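Long-range contacts in linoleate 11-lipoxygenase (Gaeumannomyces graminis, PDB 5FX8), which oxygenates linoleic and alpha-linolenic acids at a manganese centre, giving 11S- and 13R-hydroperoxides, with the 11S product converted to the 13R form: residues 402-407 against 577-582; 584-589 against 607-612. One frame throughout, in Å; residues are numbered along the deposited sequence.

Contacts 1 and 2 both draw on helix 566-587 and follow each other along it, their centres about 10 Å apart. Contact 1 packs residues 577-582 of its C-terminal half against helix 396-420; contact 2 packs its last turn against the loop 607-612. Most touching residues are buried in both, although A587 at the helix end in contact 2 is exposed. P609 joins the two, lying against I582 and T579 of contact 1 as well as I586. Chemistry differs with place: between the two helices, apolar packing is supplemented by a water bridge, whereas at the loop an isoleucine meets an asparagine whose amide oxygen bonds within its own loop while its nitrogen lies against the helix end.

Contact 1: 402-407 against 577-582; sequences HRLIGA and EDTGRI
A407 and D578 are bridged by a water that donates to both. It lies 2.7 Å from the backbone O of A407 and 2.8 Å from OD2 of D578. The other carboxylate oxygen, OD1, forms a salt bridge with R574, one turn back on the same helix, so both ends of the carboxylate are engaged. The same pair also meets directly, methyl against methylene: A407 CB lies 3.9 Å from D578 CB.

I582 reaches the facing helix through its terminal methyl, CD1. With CD1 anti to CA about the CB-CG1 bond (chi2 166°), this branch extends across to the backbone there. CD1 lies 3.7 Å from R403 O and 3.9 Å from L404 CA, and it also meets A407 CB at 4.1 Å. The small A407 therefore sits among D578, T579 and I582, while L404 adds a looser contact from its CD1 to CG2 of T579. The hydroxyl of T579 turns back to its own helix and bonds to the carbonyl of F575. R403 contributes CB to the interface, but its extended chain carries the guanidinium away, and NH1 makes a salt bridge with E254 of the neighbouring zonadhesin chain.

The paired segments run antiparallel at 169°, their axes 9.8 Å apart at closest approach. They place helix 396-420 alongside helix 566-587 in the largely helical lipoxygenase domain. L404 also packs on W472 of helix 460-481, which carries the manganese ligand H478, and on L607 of the C-terminal loop, while T579 and I582 lean on P609 of that loop.

Contact 2: 584-589 against 607-612; sequences REIAGR and LNPAVN
The side chains of I586 and N608 pass alongside one another, pointing opposite ways, and both branches of the isoleucine take part. Its CD1, anti to CA about the CB-CG1 bond (chi2 175°), lies 3.7 Å from N608 CA, with P609 CD at 4.2 Å. The CG2 branch instead meets the asparagine side chain, 3.8 Å from N608 CB. N608 has CG anti to its backbone N (chi1 -171°), and its amide nitrogen faces the helix end: ND2 lies 4.0 Å from A587 CB, a van der Waals contact. The amide oxygen serves the loop itself. OD1 accepts from A610 N over 2.8 Å at an N-H...O angle of 154°, the donor standing above the carbonyl plane, which would restrain the rotation of the amide.

Just past the helix end, R589 lays one guanidinium face over I586, with CG1 3.6 Å above its plane and offset toward the rim. A salt bridge from R589 NH1 to D400 ties that group to helix 396-420.

N608 thus forms an Asx turn through OD1, while its backbone O accepts from both V611 N and N612 N. This compact turn lies beside the end of helix 566-587, in the C-terminal tail of the lipoxygenase fold that finishes at V618, a ligand of the catalytic manganese.

Contact 1: 402-407 against 577-582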
loop_
_atom_site.group_PDB
_atom_site.type_symbol
_atom_site.label_atom_id
_atom_site.label_comp_id
_atom_site.label_asym_id
_atom_site.label_seq_id
_atom_site.Cartn_x
_atom_site.Cartn_y
_atom_site.Cartn_z
ATOM N N HIS A 402 -0.508 -14.312 -13.578
ATOM C CA HIS A 402 -1.389 -15.218 -14.279
ATOM C C HIS A 402 -2.266 -15.986 -13.305
ATOM O O HIS A 402 -3.469 -16.132 -13.536
ATOM C CB HIS A 402 -0.568 -16.159 -15.139
ATOM C CG HIS A 402 -1.373 -17.266 -15.722
ATOM N ND1 HIS A 402 -2.138 -17.108 -16.858
ATOM C CD2 HIS A 402 -1.565 -18.539 -15.304
ATOM C CE1 HIS A 402 -2.759 -18.242 -17.120
ATOM N NE2 HIS A 402 -2.433 -19.123 -16.191
ATOM N N ARG A 403 -1.702 -16.449 -12.189
ATOM C CA ARG A 403 -2.544 -17.139 -11.217
ATOM C C ARG A 403 -3.611 -16.208 -10.652
ATOM O O ARG A 403 -4.813 -16.510 -10.706
ATOM C CB ARG A 403 -1.707 -17.744 -10.098
ATOM C CG ARG A 403 -0.753 -18.758 -10.572
ATOM C CD ARG A 403 0.080 -19.299 -9.430
ATOM N NE ARG A 403 1.287 -19.978 -9.910
ATOM C CZ ARG A 403 1.365 -21.266 -10.239
ATOM N NH1 ARG A 403 0.312 -22.051 -10.152
ATOM N NH2 ARG A 403 2.509 -21.769 -10.655
ATOM N N LEU A 404 -3.190 -15.062 -10.107
ATOM C CA LEU A 404 -4.148 -14.187 -9.438
ATOM C C LEU A 404 -5.223 -13.697 -10.405
ATOM O O LEU A 404 -6.419 -13.730 -10.094
ATOM C CB LEU A 404 -3.426 -13.016 -8.791
ATOM C CG LEU A 404 -4.332 -12.000 -8.088
ATOM C CD1 LEU A 404 -5.133 -12.598 -6.905
ATOM C CD2 LEU A 404 -3.509 -10.798 -7.663
ATOM N N ILE A 405 -4.813 -13.245 -11.591
ATOM C CA ILE A 405 -5.779 -12.801 -12.584
ATOM C C ILE A 405 -6.722 -13.927 -12.949
ATOM O O ILE A 405 -7.906 -13.685 -13.191
ATOM C CB ILE A 405 -5.071 -12.240 -13.818
ATOM C CG1 ILE A 405 -4.418 -10.907 -13.477
ATOM C CG2 ILE A 405 -6.030 -12.015 -14.919
ATOM C CD1 ILE A 405 -3.630 -10.240 -14.615
ATOM N N GLY A 406 -6.237 -15.172 -12.967
ATOM C CA GLY A 406 -7.140 -16.293 -13.174
ATOM C C GLY A 406 -8.238 -16.363 -12.131
ATOM O O GLY A 406 -9.404 -16.575 -12.451
ATOM N N ALA A 407 -7.884 -16.178 -10.867
ATOM C CA ALA A 407 -8.904 -16.210 -9.833
ATOM C C ALA A 407 -9.890 -15.055 -9.996
ATOM O O ALA A 407 -11.109 -15.222 -9.844
ATOM C CB ALA A 407 -8.238 -16.178 -8.464
ATOM N N GLU A 577 -11.628 -19.284 -1.753
ATOM C CA GLU A 577 -10.807 -20.484 -1.700
ATOM C C GLU A 577 -9.634 -20.401 -2.683
ATOM O O GLU A 577 -8.520 -20.834 -2.356
ATOM C CB GLU A 577 -11.669 -21.727 -1.938
ATOM C CG GLU A 577 -10.884 -23.035 -2.170
ATOM C CD GLU A 577 -10.031 -23.554 -0.970
ATOM O OE1 GLU A 577 -9.040 -22.888 -0.563
ATOM O OE2 GLU A 577 -10.327 -24.674 -0.473
ATOM N N ASP A 578 -9.853 -19.838 -3.878
ATOM C CA ASP A 578 -8.783 -19.761 -4.874
ATOM C C ASP A 578 -7.629 -18.908 -4.375
ATOM O O ASP A 578 -6.459 -19.305 -4.468
ATOM C CB ASP A 578 -9.287 -19.179 -6.187
ATOM C CG ASP A 578 -10.234 -20.086 -6.924
ATOM O OD1 ASP A 578 -10.417 -21.273 -6.542
ATOM O OD2 ASP A 578 -10.806 -19.590 -7.919
ATOM N N THR A 579 -7.943 -17.715 -3.860
ATOM C CA THR A 579 -6.916 -16.860 -3.293
ATOM C C THR A 579 -6.342 -17.432 -2.003
ATOM O O THR A 579 -5.234 -17.059 -1.622
ATOM C CB THR A 579 -7.453 -15.445 -3.056
ATOM O OG1 THR A 579 -8.560 -15.477 -2.156
ATOM C CG2 THR A 579 -7.882 -14.807 -4.357
ATOM N N GLY A 580 -7.039 -18.340 -1.330
ATOM C CA GLY A 580 -6.391 -19.063 -0.254
ATOM C C GLY A 580 -5.279 -19.953 -0.765
ATOM O O GLY A 580 -4.185 -19.998 -0.194
ATOM N N ARG A 581 -5.536 -20.664 -1.864
ATOM C CA ARG A 581 -4.479 -21.472 -2.464
ATOM C C ARG A 581 -3.317 -20.595 -2.889
ATOM O O ARG A 581 -2.154 -20.923 -2.644
ATOM C CB ARG A 581 -5.013 -22.239 -3.669
ATOM C CG ARG A 581 -5.481 -23.630 -3.395
ATOM C CD ARG A 581 -6.267 -24.174 -4.587
ATOM N NE ARG A 581 -5.416 -24.572 -5.711
ATOM C CZ ARG A 581 -5.066 -25.825 -5.997
ATOM N NH1 ARG A 581 -5.486 -26.832 -5.240
ATOM N NH2 ARG A 581 -4.296 -26.069 -7.048
ATOM N N ILE A 582 -3.617 -19.480 -3.550
ATOM C CA ILE A 582 -2.549 -18.657 -4.097
ATOM C C ILE A 582 -1.719 -18.058 -2.972
ATOM O O ILE A 582 -0.488 -17.985 -3.057
ATOM C CB ILE A 582 -3.129 -17.579 -5.028
ATOM C CG1 ILE A 582 -3.714 -18.221 -6.281
ATOM C CG2 ILE A 582 -2.075 -16.552 -5.389
ATOM C CD1 ILE A 582 -4.594 -17.311 -7.084
HETATM O O HOH W 1 -12.223 -17.288 -8.430
#

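Contact 2: 584-589 against 607-612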
loop_
_atom_site.group_PDB
_atom_site.type_symbol
_atom_site.label_atom_id
_atom_site.label_comp_id
_atom_site.label_asym_id
_atom_site.label_seq_id
_atom_site.Cartn_x
_atom_site.Cartn_y
_atom_site.Cartn_z
ATOM N N ARG A 584 -1.310 -19.226 0.145
ATOM C CA ARG A 584 -0.455 -20.250 0.731
ATOM C C ARG A 584 0.741 -20.564 -0.166
ATOM O O ARG A 584 1.859 -20.711 0.335
ATOM C CB ARG A 584 -1.262 -21.500 1.042
ATOM C CG ARG A 584 -2.152 -21.303 2.233
ATOM C CD ARG A 584 -2.834 -22.568 2.647
ATOM N NE ARG A 584 -3.753 -23.077 1.640
ATOM C CZ ARG A 584 -5.005 -22.674 1.472
ATOM N NH1 ARG A 584 -5.542 -21.726 2.237
ATOM N NH2 ARG A 584 -5.729 -23.221 0.520
ATOM N N GLU A 585 0.548 -20.637 -1.490
ATOM C CA GLU A 585 1.701 -20.856 -2.369
ATOM C C GLU A 585 2.731 -19.743 -2.223
ATOM O O GLU A 585 3.934 -20.007 -2.195
ATOM C CB GLU A 585 1.283 -20.964 -3.839
ATOM C CG GLU A 585 0.435 -22.157 -4.202
ATOM C CD GLU A 585 -0.182 -22.047 -5.596
ATOM O OE1 GLU A 585 0.132 -21.076 -6.324
ATOM O OE2 GLU A 585 -0.982 -22.941 -5.968
ATOM N N ILE A 586 2.294 -18.488 -2.147
ATOM C CA ILE A 586 3.269 -17.404 -2.146
ATOM C C ILE A 586 3.960 -17.301 -0.794
ATOM O O ILE A 586 5.186 -17.210 -0.719
ATOM C CB ILE A 586 2.614 -16.078 -2.563
ATOM C CG1 ILE A 586 2.155 -16.186 -4.012
ATOM C CG2 ILE A 586 3.600 -14.914 -2.385
ATOM C CD1 ILE A 586 1.421 -15.022 -4.479
ATOM N N ALA A 587 3.194 -17.326 0.297
ATOM C CA ALA A 587 3.812 -17.266 1.620
ATOM C C ALA A 587 4.712 -18.464 1.897
ATOM O O ALA A 587 5.638 -18.367 2.708
ATOM C CB ALA A 587 2.756 -17.170 2.710
ATOM N N GLY A 588 4.465 -19.596 1.268
ATOM C CA GLY A 588 5.396 -20.660 1.548
ATOM C C GLY A 588 6.707 -20.613 0.800
ATOM O O GLY A 588 7.486 -21.558 0.904
ATOM N N ARG A 589 6.990 -19.545 0.062
ATOM C CA ARG A 589 8.141 -19.526 -0.836
ATOM C C ARG A 589 9.461 -19.493 -0.081
ATOM O O ARG A 589 9.589 -18.860 0.965
ATOM C CB ARG A 589 8.074 -18.318 -1.744
ATOM C CG ARG A 589 7.755 -18.646 -3.145
ATOM C CD ARG A 589 7.474 -17.406 -3.945
ATOM N NE ARG A 589 6.428 -17.714 -4.901
ATOM C CZ ARG A 589 5.729 -16.849 -5.605
ATOM N NH1 ARG A 589 5.926 -15.541 -5.498
ATOM N NH2 ARG A 589 4.813 -17.310 -6.422
ATOM N N LEU A 607 2.632 -10.059 -4.784
ATOM C CA LEU A 607 1.310 -10.311 -5.295
ATOM C C LEU A 607 0.531 -11.244 -4.406
ATOM O O LEU A 607 -0.499 -11.762 -4.835
ATOM C CB LEU A 607 1.410 -10.869 -6.704
ATOM C CG LEU A 607 1.499 -9.813 -7.775
ATOM C CD1 LEU A 607 1.770 -10.517 -9.034
ATOM C CD2 LEU A 607 0.179 -9.073 -7.812
ATOM N N ASN A 608 1.011 -11.488 -3.189
ATOM C CA ASN A 608 0.322 -12.276 -2.178
ATOM C C ASN A 608 -1.032 -11.655 -1.884
ATOM O O ASN A 608 -1.091 -10.551 -1.334
ATOM C CB ASN A 608 1.157 -12.360 -0.899
ATOM C CG ASN A 608 0.595 -13.353 0.121
ATOM O OD1 ASN A 608 -0.584 -13.684 0.110
ATOM N ND2 ASN A 608 1.454 -13.841 0.990
ATOM N N PRO A 609 -2.139 -12.334 -2.217
ATOM C CA PRO A 609 -3.460 -11.755 -1.960
ATOM C C PRO A 609 -3.837 -11.731 -0.501
ATOM O O PRO A 609 -4.799 -11.069 -0.151
ATOM C CB PRO A 609 -4.396 -12.654 -2.764
ATOM C CG PRO A 609 -3.706 -13.903 -2.878
ATOM C CD PRO A 609 -2.251 -13.653 -2.853
ATOM N N ALA A 610 -3.123 -12.426 0.365
ATOM C CA ALA A 610 -3.430 -12.358 1.780
ATOM C C ALA A 610 -2.815 -11.151 2.443
ATOM O O ALA A 610 -3.184 -10.830 3.573
ATOM C CB ALA A 610 -2.949 -13.607 2.495
ATOM N N VAL A 611 -1.897 -10.481 1.762
ATOM C CA VAL A 611 -1.156 -9.369 2.321
ATOM C C VAL A 611 -1.610 -8.053 1.721
ATOM O O VAL A 611 -1.634 -7.030 2.397
ATOM C CB VAL A 611 0.357 -9.591 2.096
ATOM C CG1 VAL A 611 1.153 -8.410 2.599
ATOM C CG2 VAL A 611 0.793 -10.894 2.770
ATOM N N ASN A 612 -1.971 -8.067 0.496
ATOM C CA ASN A 612 -2.315 -6.838 -0.176
ATOM C C ASN A 612 -3.751 -6.425 0.109
ATOM O O ASN A 612 -4.603 -7.261 0.347
ATOM C CB ASN A 612 -2.092 -7.014 -1.659
ATOM C CG ASN A 612 -0.643 -7.030 -1.983
ATOM O OD1 ASN A 612 0.116 -6.315 -1.332
ATOM N ND2 ASN A 612 -0.230 -7.822 -2.957
#